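Local coordinates for shikimate 5-dehydrogenase from Thermus thermophilus, a protein that catalyses the reversible NADPH-linked reduction of 3-dehydroshikimate to shikimate, a step on the chorismate pathway to the aromatic amino acids, in two crystal structures: PDB 1WXD (chain A, 2.10 Å), residues R55-T60 and N85-V90; PDB 2D5C (chain B, 1.65 Å), residues R55-T60 and N85-V90. Structure 2 is superposed on structure 1 by the backbone atoms of these residues (RMSD 0.11 Å); each is numbered along its deposited sequence.

Structure 1 (1WXD); sequences RGVNLT and NTVLQV.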
# COMPACT_ATOMS: atom_id res chain seq x y z
N ARG A 55 4.60 0.26 -8.54
CA ARG A 55 3.59 0.50 -7.52
C ARG A 55 3.11 -0.84 -6.99
O ARG A 55 2.80 -0.98 -5.82
CB ARG A 55 2.42 1.28 -8.11
CG ARG A 55 1.21 1.38 -7.20
CD ARG A 55 1.54 1.99 -5.85
NE ARG A 55 0.33 2.25 -5.07
CZ ARG A 55 0.28 2.96 -3.95
NH1 ARG A 55 1.38 3.50 -3.45
NH2 ARG A 55 -0.88 3.15 -3.34
N GLY A 56 3.04 -1.83 -7.88
CA GLY A 56 2.59 -3.14 -7.48
C GLY A 56 2.75 -4.18 -8.57
O GLY A 56 2.86 -3.84 -9.75
N VAL A 57 2.77 -5.45 -8.17
CA VAL A 57 2.90 -6.55 -9.13
C VAL A 57 2.09 -7.77 -8.72
O VAL A 57 1.81 -7.98 -7.54
CB VAL A 57 4.37 -7.02 -9.27
CG1 VAL A 57 5.27 -5.84 -9.64
CG2 VAL A 57 4.83 -7.66 -7.97
N ASN A 58 1.70 -8.57 -9.71
CA ASN A 58 0.99 -9.82 -9.45
C ASN A 58 2.06 -10.89 -9.65
O ASN A 58 2.99 -10.72 -10.43
CB ASN A 58 -0.14 -10.05 -10.46
CG ASN A 58 -1.42 -9.32 -10.08
OD1 ASN A 58 -1.88 -9.37 -8.93
ND2 ASN A 58 -2.03 -8.65 -11.06
N LEU A 59 1.93 -12.00 -8.92
CA LEU A 59 2.88 -13.09 -9.02
C LEU A 59 2.17 -14.37 -9.45
O LEU A 59 1.09 -14.67 -8.95
CB LEU A 59 3.58 -13.31 -7.67
CG LEU A 59 4.90 -12.60 -7.35
CD1 LEU A 59 5.13 -11.38 -8.23
CD2 LEU A 59 4.87 -12.23 -5.88
N THR A 60 2.78 -15.11 -10.37
CA THR A 60 2.22 -16.37 -10.85
C THR A 60 3.28 -17.45 -10.70
O THR A 60 4.29 -17.25 -10.03
CB THR A 60 1.81 -16.28 -12.33
OG1 THR A 60 2.95 -15.93 -13.13
CG2 THR A 60 0.73 -15.24 -12.52
N ASN A 85 -0.18 -13.52 -4.41
CA ASN A 85 -0.38 -13.29 -5.83
C ASN A 85 -0.37 -11.80 -6.10
O ASN A 85 -0.35 -11.37 -7.26
CB ASN A 85 -1.71 -13.88 -6.31
CG ASN A 85 -2.88 -12.94 -6.10
OD1 ASN A 85 -3.77 -12.83 -6.96
ND2 ASN A 85 -2.89 -12.24 -4.97
N THR A 86 -0.40 -11.01 -5.03
CA THR A 86 -0.40 -9.56 -5.17
C THR A 86 0.53 -8.86 -4.20
O THR A 86 0.42 -9.01 -2.98
CB THR A 86 -1.82 -8.99 -4.99
OG1 THR A 86 -2.70 -9.57 -5.95
CG2 THR A 86 -1.80 -7.47 -5.19
N VAL A 87 1.44 -8.07 -4.75
CA VAL A 87 2.39 -7.31 -3.96
C VAL A 87 2.20 -5.81 -4.15
O VAL A 87 1.99 -5.34 -5.27
CB VAL A 87 3.85 -7.66 -4.35
CG1 VAL A 87 4.83 -6.81 -3.56
CG2 VAL A 87 4.10 -9.14 -4.10
N LEU A 88 2.26 -5.07 -3.05
CA LEU A 88 2.11 -3.62 -3.08
C LEU A 88 3.41 -2.97 -2.62
O LEU A 88 3.97 -3.37 -1.60
CB LEU A 88 0.98 -3.17 -2.15
CG LEU A 88 0.97 -1.68 -1.78
CD1 LEU A 88 0.52 -0.84 -2.98
CD2 LEU A 88 0.04 -1.45 -0.61
N GLN A 89 3.89 -1.98 -3.37
CA GLN A 89 5.11 -1.28 -3.00
C GLN A 89 4.78 0.14 -2.55
O GLN A 89 4.12 0.89 -3.26
CB GLN A 89 6.09 -1.23 -4.18
CG GLN A 89 7.40 -0.49 -3.89
CD GLN A 89 7.27 1.03 -3.99
OE1 GLN A 89 7.33 1.74 -2.98
NE2 GLN A 89 7.10 1.53 -5.21
N VAL A 90 5.22 0.47 -1.34
CA VAL A 90 5.02 1.79 -0.76
C VAL A 90 6.31 2.14 -0.02
O VAL A 90 6.81 1.35 0.78
CB VAL A 90 3.84 1.80 0.24
CG1 VAL A 90 3.91 3.04 1.11
CG2 VAL A 90 2.52 1.78 -0.52
O HOH W 1 4.26 3.41 -4.12
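Arg55 and Leu88 lie side by side, Leu88 CD1 over one face of the guanidinium and 3.7 Å from Arg55 NE. They stand at one end of an antiparallel pair, strands 56-59 and 86-90, inside the mixed sheet of the substrate-binding domain. The arginine chain bends at chi2 (57°), which carries NH1 to 3.6 Å from Val90 CG2; water 1, at the guanidinium edge, links NH1 to Gln89 O. The guanidinium hydrogen-bonds to Trp243 O of helix 229-244 and to Leu242 O of the second subunit. On the other sheet face Val57 CG2 packs alongside Val87 CB, and Leu59 crosses Val87 at an angle. Val57 and Val87 exchange two backbone hydrogen bonds, and Leu59 N reaches Asn85 O at 2.9 Å. Beyond the strand, Thr60 of the shikimate site holds OG1 near Leu7 O in a weak hydrogen bond.

What differs
Thr60(A) and Thr60(B) are modelled with different side-chain rotations, chi1 58° against -156°, and their OG1 atoms stand 2.5 Å apart after superposition. Neither OG1 nor CG2 of Thr60(A) has its namesake at the same place in Thr60(B). Shikimate is present in structure 2 alone, touching Asn58(B), Leu59(B), Thr60(B) and Asn85(B); no ligand or ion is modelled there in structure 1. OG1 of Thr60(B) is hydrogen-bonded to shikimate O11.

At Val90(A) and Val90(B) the two models differ as well, chi1 164° against -73°. The place of CG1 of Val90(A) is left, but a methyl stays 3.6 Å from the arginine, CG2 of Val90(A) from Arg55(A) NH1 and CG1 of Val90(B) from Arg55(B) NH1. The side chain also touches Leu88(A) in one and Leu88(B) in the other.

Arg55(A), Val57(A), Thr86(A), Val87(A), Leu88(A) and Gln89(A) keep their side chains in place, as do their counterparts in chain B, and the CA atoms that can be compared coincide within the error. The backbone hydrogen bonds between Val57(A) and Val87(A), from Gln89(A) N to Arg55(A) O and from Leu59(A) N to Asn85(A) O recur between Val57(B) and Val87(B), Gln89(B) and Arg55(B), Leu59(B) and Asn85(B). Water 1 and water 2 occupy the same place.

Structure 2 (2D5C); sequences RGVNLT and NTVLQV. With SKM ((3R,4S,5R)-3,4,5-trihydroxycyclohex-1-ene-1-carboxylic acid), chain C.
Leu88 CD1 sits over one face of the Arg55 guanidinium, 3.6 Å from Arg55 NE, the two side chains side by side. A bend at chi2 (65°) brings Arg55 NH1 to 3.6 Å from Val90 CG1; water 2, at the guanidinium edge, joins NH1 to Gln89 O. The guanidinium hydrogen-bonds to Trp243 O of helix 229-244 and to Leu242 O of the second subunit. On the other sheet face Val57 CG2 packs alongside Val87 CB, with Leu59 lying across Val87 at an angle. Two backbone hydrogen bonds tie Val57 to Val87, and Leu59 N reaches Asn85 O at 2.9 Å. Thr60 OG1, anti to the backbone N, hydrogen-bonds shikimate O11 at 3.2 Å. Asn85 ND2 donates to O12 of the substrate at 3.0 Å, while Thr99 N holds Asn85 OD1. Thr60 and Asn85, flanking the strands, line the shikimate pocket.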
# COMPACT_ATOMS: atom_id res chain seq x y z
N ARG B 55 4.55 0.14 -8.65
CA ARG B 55 3.61 0.41 -7.56
C ARG B 55 3.09 -0.92 -7.03
O ARG B 55 2.77 -1.05 -5.85
CB ARG B 55 2.42 1.23 -8.07
CG ARG B 55 1.23 1.27 -7.12
CD ARG B 55 1.55 1.99 -5.81
NE ARG B 55 0.33 2.22 -5.05
CZ ARG B 55 0.27 2.90 -3.91
NH1 ARG B 55 1.37 3.43 -3.39
NH2 ARG B 55 -0.89 3.04 -3.28
N GLY B 56 3.00 -1.91 -7.92
CA GLY B 56 2.53 -3.22 -7.52
C GLY B 56 2.74 -4.23 -8.62
O GLY B 56 2.94 -3.88 -9.78
N VAL B 57 2.72 -5.50 -8.24
CA VAL B 57 2.89 -6.57 -9.22
C VAL B 57 2.07 -7.75 -8.79
O VAL B 57 1.76 -7.90 -7.60
CB VAL B 57 4.36 -7.06 -9.36
CG1 VAL B 57 5.26 -5.94 -9.83
CG2 VAL B 57 4.85 -7.63 -8.02
N ASN B 58 1.68 -8.56 -9.76
CA ASN B 58 0.96 -9.80 -9.50
C ASN B 58 2.06 -10.85 -9.62
O ASN B 58 3.05 -10.63 -10.33
CB ASN B 58 -0.13 -10.04 -10.54
CG ASN B 58 -1.41 -9.31 -10.22
OD1 ASN B 58 -2.02 -8.67 -11.09
ND2 ASN B 58 -1.84 -9.40 -8.96
N LEU B 59 1.90 -11.95 -8.90
CA LEU B 59 2.88 -13.02 -8.95
C LEU B 59 2.18 -14.28 -9.42
O LEU B 59 1.06 -14.56 -9.01
CB LEU B 59 3.50 -13.29 -7.57
CG LEU B 59 4.27 -12.19 -6.86
CD1 LEU B 59 4.84 -12.75 -5.57
CD2 LEU B 59 5.39 -11.65 -7.74
N THR B 60 2.85 -15.04 -10.28
CA THR B 60 2.29 -16.28 -10.79
C THR B 60 3.39 -17.34 -10.66
O THR B 60 4.46 -17.06 -10.10
CB THR B 60 1.84 -16.10 -12.27
OG1 THR B 60 0.82 -17.06 -12.59
CG2 THR B 60 3.01 -16.26 -13.22
N ASN B 85 -0.20 -13.54 -4.27
CA ASN B 85 -0.40 -13.31 -5.71
C ASN B 85 -0.41 -11.81 -6.02
O ASN B 85 -0.42 -11.40 -7.19
CB ASN B 85 -1.71 -13.95 -6.17
CG ASN B 85 -2.91 -13.03 -5.99
OD1 ASN B 85 -3.13 -12.47 -4.92
ND2 ASN B 85 -3.70 -12.88 -7.05
N THR B 86 -0.41 -10.99 -4.98
CA THR B 86 -0.43 -9.54 -5.17
C THR B 86 0.53 -8.85 -4.20
O THR B 86 0.47 -9.08 -2.99
CB THR B 86 -1.85 -8.98 -4.95
OG1 THR B 86 -2.75 -9.60 -5.87
CG2 THR B 86 -1.87 -7.46 -5.18
N VAL B 87 1.41 -8.03 -4.75
CA VAL B 87 2.37 -7.28 -3.95
C VAL B 87 2.19 -5.79 -4.17
O VAL B 87 2.06 -5.34 -5.31
CB VAL B 87 3.83 -7.67 -4.32
CG1 VAL B 87 4.81 -6.86 -3.48
CG2 VAL B 87 4.03 -9.17 -4.10
N LEU B 88 2.15 -5.03 -3.07
CA LEU B 88 2.02 -3.56 -3.10
C LEU B 88 3.36 -2.97 -2.67
O LEU B 88 3.94 -3.42 -1.68
CB LEU B 88 0.94 -3.10 -2.12
CG LEU B 88 0.90 -1.61 -1.77
CD1 LEU B 88 0.59 -0.80 -3.02
CD2 LEU B 88 -0.16 -1.35 -0.68
N GLN B 89 3.84 -1.96 -3.40
CA GLN B 89 5.10 -1.30 -3.04
C GLN B 89 4.82 0.11 -2.53
O GLN B 89 4.22 0.93 -3.24
CB GLN B 89 6.05 -1.25 -4.27
CG GLN B 89 7.39 -0.52 -4.02
CD GLN B 89 7.29 1.00 -4.17
OE1 GLN B 89 7.55 1.75 -3.22
NE2 GLN B 89 6.90 1.46 -5.35
N VAL B 90 5.24 0.38 -1.30
CA VAL B 90 5.08 1.69 -0.68
C VAL B 90 6.39 2.02 0.05
O VAL B 90 6.87 1.24 0.87
CB VAL B 90 3.91 1.73 0.32
CG1 VAL B 90 2.57 1.71 -0.43
CG2 VAL B 90 4.00 0.55 1.27
O12 SKM C . -3.13 -14.93 -9.13
C8 SKM C . -3.12 -14.65 -10.54
C6 SKM C . -1.99 -13.62 -10.85
O7 SKM C . -2.23 -12.43 -10.10
C5 SKM C . -1.94 -13.28 -12.36
C4 SKM C . -2.20 -14.49 -13.26
C1 SKM C . -1.96 -14.33 -14.72
O2 SKM C . -1.52 -13.15 -15.19
O3 SKM C . -2.15 -15.26 -15.49
C10 SKM C . -2.63 -15.67 -12.81
C9 SKM C . -2.90 -15.96 -11.34
O11 SKM C . -1.77 -16.67 -10.80
O HOH W 2 4.13 3.46 -4.17